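PDB 4FSO: probable porin from Pseudomonas aeruginosa, which probably forms a beta-barrel channel of the OprD porin family that lets small solutes pass the outer membrane. Local coordinates for residues A[174-178]-A[289-293]; A[68-73]-A[136-140]. All blocks are in the same frame, centred on the assembly; numbering follows the deposited sequence.

Contact 1 of 2, residues A[174-178]-A[289-293]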
loop_
_atom_site.group_PDB
_atom_site.type_symbol
_atom_site.label_atom_id
_atom_site.label_comp_id
_atom_site.label_asym_id
_atom_site.label_seq_id
_atom_site.Cartn_x
_atom_site.Cartn_y
_atom_site.Cartn_z
ATOM N N ASP A 174 -7.957 14.344 11.779
ATOM C CA ASP A 174 -8.952 14.054 10.753
ATOM C C ASP A 174 -8.387 13.672 9.387
ATOM O O ASP A 174 -7.363 14.205 8.954
ATOM C CB ASP A 174 -9.899 15.225 10.590
ATOM C CG ASP A 174 -11.302 14.770 10.387
ATOM O OD1 ASP A 174 -11.473 13.730 9.697
ATOM O OD2 ASP A 174 -12.215 15.425 10.934
ATOM N N ILE A 175 -9.090 12.767 8.707
ATOM C CA ILE A 175 -8.580 12.114 7.502
ATOM C C ILE A 175 -8.374 13.068 6.321
ATOM O O ILE A 175 -9.168 13.966 6.071
ATOM C CB ILE A 175 -9.478 10.957 7.117
ATOM C CG1 ILE A 175 -9.736 10.090 8.352
ATOM C CG2 ILE A 175 -8.887 10.171 5.961
ATOM C CD1 ILE A 175 -10.070 8.622 8.043
ATOM N N ARG A 176 -7.280 12.860 5.609
ATOM C CA ARG A 176 -6.763 13.844 4.681
ATOM C C ARG A 176 -6.556 13.274 3.319
ATOM O O ARG A 176 -6.228 12.099 3.140
ATOM C CB ARG A 176 -5.401 14.343 5.151
ATOM C CG ARG A 176 -5.452 15.547 6.015
ATOM C CD ARG A 176 -4.200 15.664 6.843
ATOM N NE ARG A 176 -4.202 16.926 7.578
ATOM C CZ ARG A 176 -4.990 17.194 8.620
ATOM N NH1 ARG A 176 -5.863 16.289 9.073
ATOM N NH2 ARG A 176 -4.907 18.381 9.214
ATOM N N LEU A 177 -6.720 14.160 2.357
ATOM C CA LEU A 177 -6.416 13.884 0.987
ATOM C C LEU A 177 -4.909 13.966 0.847
ATOM O O LEU A 177 -4.272 14.901 1.343
ATOM C CB LEU A 177 -7.072 14.949 0.128
ATOM C CG LEU A 177 -6.847 14.773 -1.362
ATOM C CD1 LEU A 177 -7.595 13.558 -1.865
ATOM C CD2 LEU A 177 -7.307 16.020 -2.041
ATOM N N HIS A 178 -4.326 12.980 0.179
ATOM C CA HIS A 178 -2.906 13.029 -0.090
ATOM C C HIS A 178 -2.655 14.209 -1.021
ATOM O O HIS A 178 -3.429 14.468 -1.955
ATOM C CB HIS A 178 -2.430 11.738 -0.736
ATOM C CG HIS A 178 -0.967 11.751 -1.075
ATOM N ND1 HIS A 178 -0.502 12.020 -2.344
ATOM C CD2 HIS A 178 0.122 11.558 -0.298
ATOM C CE1 HIS A 178 0.821 11.977 -2.335
ATOM N NE2 HIS A 178 1.223 11.700 -1.112
ATOM N N PRO A 289 -6.886 10.570 -6.800
ATOM C CA PRO A 289 -6.853 10.939 -5.381
ATOM C C PRO A 289 -6.661 9.720 -4.457
ATOM O O PRO A 289 -7.056 8.615 -4.785
ATOM C CB PRO A 289 -8.236 11.573 -5.166
ATOM C CG PRO A 289 -9.123 10.853 -6.139
ATOM C CD PRO A 289 -8.252 10.592 -7.361
ATOM N N TYR A 290 -6.045 9.930 -3.308
ATOM C CA TYR A 290 -6.012 8.904 -2.284
ATOM C C TYR A 290 -5.690 9.517 -0.940
ATOM O O TYR A 290 -5.386 10.710 -0.863
ATOM C CB TYR A 290 -5.026 7.795 -2.614
ATOM C CG TYR A 290 -3.619 8.228 -2.977
ATOM C CD1 TYR A 290 -3.327 8.686 -4.256
ATOM C CD2 TYR A 290 -2.566 8.116 -2.060
ATOM C CE1 TYR A 290 -2.047 9.041 -4.616
ATOM C CE2 TYR A 290 -1.260 8.481 -2.410
ATOM C CZ TYR A 290 -1.012 8.939 -3.700
ATOM O OH TYR A 290 0.254 9.298 -4.102
ATOM N N LEU A 291 -5.770 8.700 0.111
ATOM C CA LEU A 291 -5.599 9.183 1.489
ATOM C C LEU A 291 -4.134 9.382 1.901
ATOM O O LEU A 291 -3.251 8.567 1.583
ATOM C CB LEU A 291 -6.264 8.224 2.478
ATOM C CG LEU A 291 -7.751 8.048 2.227
ATOM C CD1 LEU A 291 -8.364 7.206 3.340
ATOM C CD2 LEU A 291 -8.428 9.425 2.073
ATOM N N ASP A 292 -3.882 10.487 2.596
ATOM C CA ASP A 292 -2.621 10.670 3.283
ATOM C C ASP A 292 -2.451 9.491 4.257
ATOM O O ASP A 292 -3.376 9.152 5.003
ATOM C CB ASP A 292 -2.646 11.991 4.038
ATOM C CG ASP A 292 -1.272 12.558 4.255
ATOM O OD1 ASP A 292 -0.291 11.831 4.044
ATOM O OD2 ASP A 292 -1.166 13.741 4.628
ATOM N N GLY A 293 -1.280 8.862 4.234
ATOM C CA GLY A 293 -1.048 7.671 5.023
ATOM C C GLY A 293 -1.354 6.400 4.256
ATOM O O GLY A 293 -1.434 5.315 4.826
HETATM O O HOH W 1 -4.235 12.456 -3.502
#

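Contact 2 of 2, residues A[68-73]-A[136-140]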
loop_
_atom_site.group_PDB
_atom_site.type_symbol
_atom_site.label_atom_id
_atom_site.label_comp_id
_atom_site.label_asym_id
_atom_site.label_seq_id
_atom_site.Cartn_x
_atom_site.Cartn_y
_atom_site.Cartn_z
ATOM N N LEU A 68 -2.965 -2.218 19.280
ATOM C CA LEU A 68 -1.736 -1.761 18.673
ATOM C C LEU A 68 -1.016 -0.770 19.566
ATOM O O LEU A 68 -1.621 0.129 20.157
ATOM C CB LEU A 68 -2.018 -1.158 17.310
ATOM C CG LEU A 68 -2.444 -2.231 16.325
ATOM C CD1 LEU A 68 -3.722 -1.797 15.609
ATOM C CD2 LEU A 68 -1.304 -2.527 15.349
ATOM N N ALA A 69 0.287 -0.955 19.678
ATOM C CA ALA A 69 1.102 -0.042 20.445
ATOM C C ALA A 69 2.352 0.211 19.635
ATOM O O ALA A 69 2.946 -0.737 19.101
ATOM C CB ALA A 69 1.453 -0.651 21.784
ATOM N N MET A 70 2.738 1.479 19.513
ATOM C CA MET A 70 3.943 1.808 18.762
ATOM C C MET A 70 4.795 2.819 19.493
ATOM O O MET A 70 4.292 3.651 20.254
ATOM C CB MET A 70 3.594 2.320 17.369
ATOM C CG MET A 70 2.670 1.403 16.620
ATOM S SD MET A 70 1.661 2.279 15.434
ATOM C CE MET A 70 0.482 0.995 15.009
ATOM N N LEU A 71 6.096 2.737 19.244
ATOM C CA LEU A 71 7.072 3.543 19.956
ATOM C C LEU A 71 8.256 3.845 19.037
ATOM O O LEU A 71 8.937 2.928 18.559
ATOM C CB LEU A 71 7.557 2.796 21.205
ATOM C CG LEU A 71 8.424 3.681 22.096
ATOM C CD1 LEU A 71 7.563 4.784 22.716
ATOM C CD2 LEU A 71 9.164 2.884 23.162
ATOM N N GLY A 72 8.499 5.126 18.785
ATOM C CA GLY A 72 9.515 5.510 17.823
ATOM C C GLY A 72 10.489 6.573 18.296
ATOM O O GLY A 72 10.205 7.315 19.232
ATOM N N ILE A 73 11.646 6.644 17.645
ATOM C CA ILE A 73 12.606 7.711 17.911
ATOM C C ILE A 73 13.558 7.941 16.735
ATOM O O ILE A 73 13.808 7.040 15.930
ATOM C CB ILE A 73 13.419 7.443 19.188
ATOM C CG1 ILE A 73 14.182 8.702 19.597
ATOM C CG2 ILE A 73 14.356 6.270 18.992
ATOM C CD1 ILE A 73 13.296 9.828 20.105
ATOM N N LEU A 136 8.563 4.793 9.786
ATOM C CA LEU A 136 8.968 4.028 10.974
ATOM C C LEU A 136 7.813 3.247 11.617
ATOM O O LEU A 136 7.924 2.047 11.909
ATOM C CB LEU A 136 9.624 4.946 12.015
ATOM C CG LEU A 136 10.059 4.223 13.288
ATOM C CD1 LEU A 136 11.173 3.234 12.989
ATOM C CD2 LEU A 136 10.477 5.205 14.366
ATOM N N LEU A 137 6.712 3.950 11.844
ATOM C CA LEU A 137 5.536 3.362 12.457
ATOM C C LEU A 137 4.377 3.620 11.500
ATOM O O LEU A 137 4.228 4.733 10.986
ATOM C CB LEU A 137 5.282 3.993 13.831
ATOM C CG LEU A 137 6.489 4.151 14.782
ATOM C CD1 LEU A 137 6.081 4.802 16.100
ATOM C CD2 LEU A 137 7.222 2.828 15.033
ATOM N N PRO A 138 3.569 2.584 11.227
ATOM C CA PRO A 138 2.479 2.720 10.252
ATOM C C PRO A 138 1.452 3.791 10.639
ATOM O O PRO A 138 1.467 4.314 11.753
ATOM C CB PRO A 138 1.828 1.327 10.238
ATOM C CG PRO A 138 2.275 0.664 11.507
ATOM C CD PRO A 138 3.627 1.236 11.823
ATOM N N THR A 139 0.580 4.135 9.702
ATOM C CA THR A 139 -0.512 5.044 9.996
ATOM C C THR A 139 -1.532 4.267 10.800
ATOM O O THR A 139 -1.564 3.043 10.757
ATOM C CB THR A 139 -1.190 5.536 8.717
ATOM O OG1 THR A 139 -0.234 5.561 7.646
ATOM C CG2 THR A 139 -1.772 6.921 8.935
ATOM N N LEU A 140 -2.379 4.973 11.520
ATOM C CA LEU A 140 -3.328 4.310 12.376
ATOM C C LEU A 140 -4.695 4.902 12.118
ATOM O O LEU A 140 -4.907 6.078 12.381
ATOM C CB LEU A 140 -2.934 4.539 13.833
ATOM C CG LEU A 140 -3.541 3.530 14.802
ATOM C CD1 LEU A 140 -2.969 2.162 14.509
ATOM C CD2 LEU A 140 -3.281 3.914 16.233
#

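Contact 1 of 2, residues A[174-178]-A[289-293]
The rings of H178 and Y290 lie in an offset stack, their centroids 4.5 Å apart and their planes only 13° from parallel. Following H178 outward, CB sits over the face of the Y290 ring, 4.1 Å from its centroid in a CH-pi contact, and also comes close to the Y290 carbonyl. CG lies 3.5 Å from CE2 of Y290, ND1 is nearest to CZ and OH, and CE1 lies nearest the hydroxyl oxygen, with CZ a little farther off. The imidazole is thus displaced toward the hydroxyl end of the phenol. A chi1 of 178° swings CG of H178 away from its own N, placing the imidazole over the phenol; both side chains point the same way. The Y290 hydroxyl is hydrogen-bonded to D306.

The two backbones make a single beta bridge at L177 and L291. H178 N donates to Y290 O over 2.7 Å, in the carbonyl plane, whereas D292 N reaches R176 O over 2.9 Å from above that carbonyl's plane. A water donates to H178 O and accepts from Y290 N. Apolar branches flank this pairing: I175 CG2 touches L291 CD2 at 4.0 Å, and L177 CD1 meets P289 CB at 3.9 Å. R176 extends to a salt bridge with D187. Two long loops so paired, packed on strands 154-165 and 219-231, are consistent with the inward-folded loops that narrow the channel of OprD-family barrels.

Contact 2 of 2, residues A[68-73]-A[136-140]
M70 reaches from strand 62-72 to two residues of the 136-140 loop: its terminal CE lies 3.7 Å from L140 CD1 and 3.9 Å from P138 CG. CB of M70 meets a third, L137 CD1, at 3.7 Å. The chain is extended beyond CG (chi2 152°, chi3 -168°), which carries the methyl well away from its own strand and into the angle between proline and leucine. CD1 of L137 also approaches the strand backbone, 3.6 Å from G72 N. G72, with no side chain, is met at its CA by L136 CD2 at 3.6 Å.

The strand belongs to the wall of an antiparallel beta-barrel, paired with 41-53 and 101-112, and the loop lies against one side of it; M70, L137 and P138 all touch I49 of strand 41-53 as well. The L68 end is looser: L68 and L140 run antiparallel alongside each other and meet through their CD1 methyls at 4.2 Å. At the other end I73 is exposed, and its backbone N, not its side chain, meets L136 CD2. On the other side of the strand A69 and L71 point away from the loop, and a bound detergent molecule touches A69 and M70.

The loop residues T139 and G293 join the two contacts directly: T139 OG1 probably hydrogen-bonds to G293 O, 3.1 Å away, although the contact centres are 18 Å apart. Contact 1 pairs loop with loop and is the more buried, with five of eight touching residues buried and none exposed. Contact 2 sets a loop against a wall strand and is only partly buried. Their chemistry follows these places. Contact 1 adds backbone hydrogen bonds, a shared water and stacked rings to its apolar packing, whereas contact 2 is held by apolar packing, of side chains on each other and of leucine methyls on the strand backbone. Y164 of strand 154-165 touches R176 and D292 of contact 1 and T139 of contact 2.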